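Long-range contact in EGF family domain-containing protein (Toxoplasma gondii, PDB 4Z80), which binds a RON2-type peptide and probably thereby acts in host-cell invasion at the moving junction, as apical membrane antigens do: residues 22-36 with 45-57. Residues are numbered along the deposited sequence; the frame is centred on the assembly and turned at random.
Sequences PKNHVDLIWDKDGTK and YRWTERKSNVGVY
The indole of W47 is sandwiched: L28 CD2 rests on one face, 3.8 Å from the centroid of the five-membered ring, and K36 CB presses on the opposite face at 3.4 Å, both as CH-pi contacts. A chi1 of 69°, with CG between the backbone N and the carbonyl carbon, puts the W47 ring between L28 and K36. W30 offers one face to L28 CD1, and R46 O sits in plane at its edge; beyond the pair, R260 adds a cation-pi contact to W30. The R50 guanidinium carries I29 CG2 over one face and takes D27 at its edge. In this salt bridge R50 NE and NH1 both grip D27 OD2, NE from 2.8 Å on the syn side but 35° out of the carboxylate plane, while S61 binds D27 OD1. All this decorates a small three-stranded antiparallel sheet in which strand 43-51 runs down the middle, between 27-30 and 36-40. I29 and T48 exchange two backbone bonds on one flank, and K36 and W47 do the same on the other; W47 faces W30 across the first flank in a non-hydrogen-bonded pair. At the turn of residues 31-34, D31 OD1 accepts from D33 N in an Asx turn. Toward the other end, the chain leaving helix 21-24 is tied to the loop after the central strand: N53 N reaches P22 O at 2.8 Å, and V54 N meets H25 O. V54 O and G55 O lie in plane at the edge of the H25 ring, where a water joins NE2 to G55 O, while ND1 bonds to the backbone of C95.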
loop_
_atom_site.group_PDB
_atom_site.type_symbol
_atom_site.label_atom_id
_atom_site.label_comp_id
_atom_site.label_asym_id
_atom_site.label_seq_id
_atom_site.Cartn_x
_atom_site.Cartn_y
_atom_site.Cartn_z
ATOM N N PRO A 22 -17.433 -6.537 -2.811
ATOM C CA PRO A 22 -17.839 -5.378 -3.623
ATOM C C PRO A 22 -18.485 -4.250 -2.819
ATOM O O PRO A 22 -18.290 -3.080 -3.138
ATOM C CB PRO A 22 -18.833 -5.988 -4.621
ATOM C CG PRO A 22 -18.396 -7.407 -4.745
ATOM C CD PRO A 22 -18.018 -7.786 -3.323
ATOM N N LYS A 23 -19.226 -4.587 -1.772
ATOM C CA LYS A 23 -19.882 -3.564 -0.958
ATOM C C LYS A 23 -18.894 -2.802 -0.066
ATOM O O LYS A 23 -19.068 -1.607 0.177
ATOM C CB LYS A 23 -20.973 -4.202 -0.092
ATOM C CG LYS A 23 -21.828 -3.198 0.687
ATOM C CD LYS A 23 -22.934 -3.905 1.441
ATOM C CE LYS A 23 -23.968 -2.926 1.975
ATOM N NZ LYS A 23 -23.471 -2.140 3.136
ATOM N N ASN A 24 -17.862 -3.490 0.418
ATOM C CA ASN A 24 -17.007 -2.942 1.470
ATOM C C ASN A 24 -15.609 -2.526 1.026
ATOM O O ASN A 24 -14.978 -1.720 1.692
ATOM C CB ASN A 24 -16.909 -3.962 2.605
ATOM C CG ASN A 24 -18.253 -4.203 3.263
ATOM O OD1 ASN A 24 -19.153 -3.369 3.164
ATOM N ND2 ASN A 24 -18.404 -5.336 3.917
ATOM N N HIS A 25 -15.147 -3.049 -0.108
ATOM C CA HIS A 25 -13.863 -2.649 -0.668
ATOM C C HIS A 25 -14.091 -1.391 -1.492
ATOM O O HIS A 25 -14.151 -1.417 -2.730
ATOM C CB HIS A 25 -13.263 -3.777 -1.506
ATOM C CG HIS A 25 -11.830 -3.567 -1.875
ATOM N ND1 HIS A 25 -10.838 -3.401 -0.932
ATOM C CD2 HIS A 25 -11.213 -3.534 -3.079
ATOM C CE1 HIS A 25 -9.675 -3.257 -1.539
ATOM N NE2 HIS A 25 -9.874 -3.338 -2.843
ATOM N N VAL A 26 -14.223 -0.281 -0.781
ATOM C CA VAL A 26 -14.702 0.948 -1.372
ATOM C C VAL A 26 -13.577 1.948 -1.590
ATOM O O VAL A 26 -12.443 1.754 -1.147
ATOM C CB VAL A 26 -15.788 1.597 -0.493
ATOM C CG1 VAL A 26 -16.935 0.633 -0.268
ATOM C CG2 VAL A 26 -15.224 2.045 0.846
ATOM N N ASP A 27 -13.921 3.018 -2.292
ATOM C CA ASP A 27 -13.036 4.148 -2.497
ATOM C C ASP A 27 -13.463 5.232 -1.535
ATOM O O ASP A 27 -14.478 5.884 -1.757
ATOM C CB ASP A 27 -13.123 4.650 -3.941
ATOM C CG ASP A 27 -12.193 5.821 -4.215
ATOM O OD1 ASP A 27 -11.015 5.761 -3.808
ATOM O OD2 ASP A 27 -12.640 6.795 -4.856
ATOM N N LEU A 28 -12.730 5.397 -0.442
ATOM C CA LEU A 28 -13.080 6.433 0.511
ATOM C C LEU A 28 -12.036 7.527 0.533
ATOM O O LEU A 28 -10.881 7.334 0.134
ATOM C CB LEU A 28 -13.270 5.850 1.914
ATOM C CG LEU A 28 -12.073 5.332 2.716
ATOM C CD1 LEU A 28 -11.287 6.441 3.416
ATOM C CD2 LEU A 28 -12.554 4.328 3.757
ATOM N N ILE A 29 -12.477 8.697 0.970
ATOM C CA ILE A 29 -11.588 9.807 1.233
ATOM C C ILE A 29 -11.892 10.317 2.640
ATOM O O ILE A 29 -13.023 10.188 3.119
ATOM C CB ILE A 29 -11.752 10.930 0.199
ATOM C CG1 ILE A 29 -13.223 11.306 0.071
ATOM C CG2 ILE A 29 -11.205 10.487 -1.159
ATOM C CD1 ILE A 29 -13.435 12.690 -0.387
ATOM N N TRP A 30 -10.890 10.879 3.304
ATOM C CA TRP A 30 -11.063 11.353 4.679
ATOM C C TRP A 30 -11.705 12.735 4.659
ATOM O O TRP A 30 -11.308 13.600 3.883
ATOM C CB TRP A 30 -9.718 11.384 5.429
ATOM C CG TRP A 30 -8.993 10.076 5.377
ATOM C CD1 TRP A 30 -7.837 9.806 4.697
ATOM C CD2 TRP A 30 -9.388 8.848 5.994
ATOM N NE1 TRP A 30 -7.489 8.490 4.860
ATOM C CE2 TRP A 30 -8.418 7.880 5.659
ATOM C CE3 TRP A 30 -10.466 8.471 6.805
ATOM C CZ2 TRP A 30 -8.498 6.561 6.091
ATOM C CZ3 TRP A 30 -10.540 7.156 7.238
ATOM C CH2 TRP A 30 -9.559 6.219 6.883
ATOM N N ASP A 31 -12.718 12.927 5.496
ATOM C CA ASP A 31 -13.342 14.237 5.643
ATOM C C ASP A 31 -14.149 14.290 6.932
ATOM O O ASP A 31 -14.927 13.383 7.211
ATOM C CB ASP A 31 -14.237 14.551 4.449
ATOM C CG ASP A 31 -14.595 16.023 4.371
ATOM O OD1 ASP A 31 -15.509 16.445 5.107
ATOM O OD2 ASP A 31 -13.951 16.762 3.590
ATOM N N LYS A 32 -13.977 15.350 7.714
ATOM C CA LYS A 32 -14.651 15.416 9.009
ATOM C C LYS A 32 -16.166 15.598 8.855
ATOM O O LYS A 32 -16.907 15.412 9.817
ATOM C CB LYS A 32 -14.056 16.533 9.875
ATOM C CG LYS A 32 -14.187 17.933 9.324
ATOM C CD LYS A 32 -13.492 18.923 10.247
ATOM C CE LYS A 32 -13.386 20.295 9.616
ATOM N NZ LYS A 32 -14.715 20.821 9.204
ATOM N N ASP A 33 -16.624 15.925 7.648
ATOM C CA ASP A 33 -18.058 16.031 7.362
ATOM C C ASP A 33 -18.589 14.815 6.599
ATOM O O ASP A 33 -19.742 14.800 6.162
ATOM C CB ASP A 33 -18.351 17.301 6.563
ATOM C CG ASP A 33 -18.111 18.567 7.366
ATOM O OD1 ASP A 33 -18.267 18.533 8.605
ATOM O OD2 ASP A 33 -17.767 19.599 6.754
ATOM N N GLY A 34 -17.753 13.795 6.431
ATOM C CA GLY A 34 -18.193 12.575 5.779
ATOM C C GLY A 34 -19.287 11.893 6.582
ATOM O O GLY A 34 -19.309 11.986 7.805
ATOM N N THR A 35 -20.190 11.198 5.900
ATOM C CA THR A 35 -21.332 10.577 6.569
ATOM C C THR A 35 -21.007 9.208 7.172
ATOM O O THR A 35 -21.784 8.676 7.962
ATOM C CB THR A 35 -22.514 10.423 5.602
ATOM O OG1 THR A 35 -22.127 9.599 4.496
ATOM C CG2 THR A 35 -22.962 11.796 5.088
ATOM N N LYS A 36 -19.855 8.646 6.811
ATOM C CA LYS A 36 -19.418 7.361 7.352
ATOM C C LYS A 36 -18.523 7.572 8.564
ATOM O O LYS A 36 -17.716 8.498 8.584
ATOM C CB LYS A 36 -18.661 6.553 6.295
ATOM C CG LYS A 36 -19.395 6.402 4.975
ATOM C CD LYS A 36 -20.717 5.674 5.139
ATOM C CE LYS A 36 -21.439 5.574 3.809
ATOM N NZ LYS A 36 -22.743 4.880 3.924
ATOM N N TYR A 45 -13.091 8.043 13.377
ATOM C CA TYR A 45 -12.713 8.357 12.006
ATOM C C TYR A 45 -13.940 8.699 11.185
ATOM O O TYR A 45 -14.980 8.067 11.341
ATOM C CB TYR A 45 -11.977 7.175 11.385
ATOM C CG TYR A 45 -10.698 6.833 12.101
ATOM C CD1 TYR A 45 -10.698 5.988 13.203
ATOM C CD2 TYR A 45 -9.487 7.367 11.684
ATOM C CE1 TYR A 45 -9.527 5.686 13.862
ATOM C CE2 TYR A 45 -8.315 7.069 12.336
ATOM C CZ TYR A 45 -8.337 6.228 13.422
ATOM O OH TYR A 45 -7.171 5.926 14.083
ATOM N N ARG A 46 -13.810 9.693 10.316
ATOM C CA ARG A 46 -14.904 10.129 9.458
ATOM C C ARG A 46 -14.482 10.094 7.996
ATOM O O ARG A 46 -13.401 10.559 7.649
ATOM C CB ARG A 46 -15.343 11.545 9.832
ATOM C CG ARG A 46 -15.723 11.706 11.294
ATOM C CD ARG A 46 -17.156 11.314 11.506
ATOM N NE ARG A 46 -18.054 12.389 11.095
ATOM C CZ ARG A 46 -19.299 12.217 10.659
ATOM N NH1 ARG A 46 -20.024 13.272 10.309
ATOM N NH2 ARG A 46 -19.816 10.999 10.550
ATOM N N TRP A 47 -15.342 9.564 7.137
ATOM C CA TRP A 47 -15.015 9.509 5.721
ATOM C C TRP A 47 -16.230 9.551 4.806
ATOM O O TRP A 47 -17.380 9.402 5.233
ATOM C CB TRP A 47 -14.178 8.254 5.430
ATOM C CG TRP A 47 -14.883 6.910 5.553
ATOM C CD1 TRP A 47 -15.540 6.227 4.559
ATOM C CD2 TRP A 47 -14.965 6.080 6.721
ATOM N NE1 TRP A 47 -16.017 5.030 5.041
ATOM C CE2 TRP A 47 -15.677 4.918 6.363
ATOM C CE3 TRP A 47 -14.494 6.203 8.033
ATOM C CZ2 TRP A 47 -15.944 3.896 7.271
ATOM C CZ3 TRP A 47 -14.760 5.182 8.935
ATOM C CH2 TRP A 47 -15.479 4.045 8.550
ATOM N N THR A 48 -15.945 9.805 3.534
ATOM C CA THR A 48 -16.921 9.734 2.463
ATOM C C THR A 48 -16.587 8.557 1.567
ATOM O O THR A 48 -15.431 8.347 1.208
ATOM C CB THR A 48 -16.935 11.030 1.625
ATOM O OG1 THR A 48 -17.526 12.087 2.389
ATOM C CG2 THR A 48 -17.721 10.847 0.325
ATOM N N GLU A 49 -17.608 7.806 1.188
ATOM C CA GLU A 49 -17.453 6.712 0.248
ATOM C C GLU A 49 -17.824 7.208 -1.144
ATOM O O GLU A 49 -18.983 7.517 -1.405
ATOM C CB GLU A 49 -18.327 5.540 0.675
ATOM C CG GLU A 49 -18.312 4.356 -0.235
ATOM C CD GLU A 49 -19.249 3.267 0.253
ATOM O OE1 GLU A 49 -19.174 2.917 1.461
ATOM O OE2 GLU A 49 -20.068 2.778 -0.566
ATOM N N ARG A 50 -16.833 7.299 -2.025
ATOM C CA ARG A 50 -17.038 7.840 -3.369
ATOM C C ARG A 50 -17.658 6.806 -4.298
ATOM O O ARG A 50 -18.513 7.125 -5.129
ATOM C CB ARG A 50 -15.713 8.338 -3.954
ATOM C CG ARG A 50 -15.092 9.442 -3.131
ATOM C CD ARG A 50 -14.170 10.326 -3.958
ATOM N NE ARG A 50 -13.032 9.591 -4.512
ATOM C CZ ARG A 50 -12.074 10.151 -5.240
ATOM N NH1 ARG A 50 -11.079 9.408 -5.714
ATOM N NH2 ARG A 50 -12.114 11.454 -5.492
ATOM N N LYS A 51 -17.221 5.562 -4.153
ATOM C CA LYS A 51 -17.782 4.470 -4.932
ATOM C C LYS A 51 -17.473 3.145 -4.263
ATOM O O LYS A 51 -16.572 3.052 -3.433
ATOM C CB LYS A 51 -17.243 4.476 -6.371
ATOM C CG LYS A 51 -15.806 3.983 -6.537
ATOM C CD LYS A 51 -15.359 3.937 -8.009
ATOM C CE LYS A 51 -16.204 2.994 -8.889
ATOM N NZ LYS A 51 -15.900 1.537 -8.700
ATOM N N SER A 52 -18.224 2.117 -4.629
ATOM C CA SER A 52 -17.954 0.774 -4.142
ATOM C C SER A 52 -17.273 -0.045 -5.235
ATOM O O SER A 52 -16.981 0.472 -6.322
ATOM C CB SER A 52 -19.251 0.113 -3.689
ATOM O OG SER A 52 -20.119 -0.097 -4.785
ATOM N N ASN A 53 -16.995 -1.310 -4.936
ATOM C CA ASN A 53 -16.490 -2.246 -5.935
ATOM C C ASN A 53 -15.189 -1.785 -6.595
ATOM O O ASN A 53 -15.023 -1.889 -7.817
ATOM C CB ASN A 53 -17.558 -2.479 -7.004
ATOM C CG ASN A 53 -17.281 -3.706 -7.858
ATOM O OD1 ASN A 53 -16.774 -4.716 -7.371
ATOM N ND2 ASN A 53 -17.612 -3.621 -9.147
ATOM N N VAL A 54 -14.273 -1.255 -5.791
ATOM C CA VAL A 54 -12.937 -0.913 -6.279
ATOM C C VAL A 54 -12.225 -2.194 -6.715
ATOM O O VAL A 54 -12.407 -3.249 -6.111
ATOM C CB VAL A 54 -12.113 -0.178 -5.189
ATOM C CG1 VAL A 54 -10.648 0.009 -5.608
ATOM C CG2 VAL A 54 -12.743 1.170 -4.885
ATOM N N GLY A 55 -11.412 -2.111 -7.763
ATOM C CA GLY A 55 -10.679 -3.280 -8.228
ATOM C C GLY A 55 -9.782 -3.883 -7.149
ATOM O O GLY A 55 -9.067 -3.161 -6.457
ATOM N N VAL A 56 -9.819 -5.205 -7.011
ATOM C CA VAL A 56 -9.028 -5.916 -6.001
ATOM C C VAL A 56 -7.628 -6.268 -6.520
ATOM O O VAL A 56 -6.623 -6.058 -5.839
ATOM C CB VAL A 56 -9.770 -7.203 -5.537
ATOM C CG1 VAL A 56 -8.874 -8.125 -4.693
ATOM C CG2 VAL A 56 -11.022 -6.826 -4.769
ATOM N N TYR A 57 -7.554 -6.806 -7.731
ATOM C CA TYR A 57 -6.272 -7.119 -8.335
ATOM C C TYR A 57 -5.487 -5.830 -8.541
ATOM O O TYR A 57 -4.327 -5.714 -8.151
ATOM C CB TYR A 57 -6.492 -7.860 -9.661
ATOM C CG TYR A 57 -5.256 -8.446 -10.298
ATOM C CD1 TYR A 57 -4.555 -9.487 -9.686
ATOM C CD2 TYR A 57 -4.806 -7.997 -11.529
ATOM C CE1 TYR A 57 -3.425 -10.040 -10.281
ATOM C CE2 TYR A 57 -3.687 -8.553 -12.128
ATOM C CZ TYR A 57 -3.010 -9.574 -11.507
ATOM O OH TYR A 57 -1.893 -10.113 -12.116
HETATM O O HOH W 1 -20.791 -2.677 -5.424
HETATM O O HOH W 2 -20.953 0.239 -0.540
HETATM O O HOH W 3 -19.005 0.078 2.581
HETATM O O HOH W 4 -7.496 -2.556 -4.390
HETATM O O HOH W 5 -19.949 11.394 3.108
#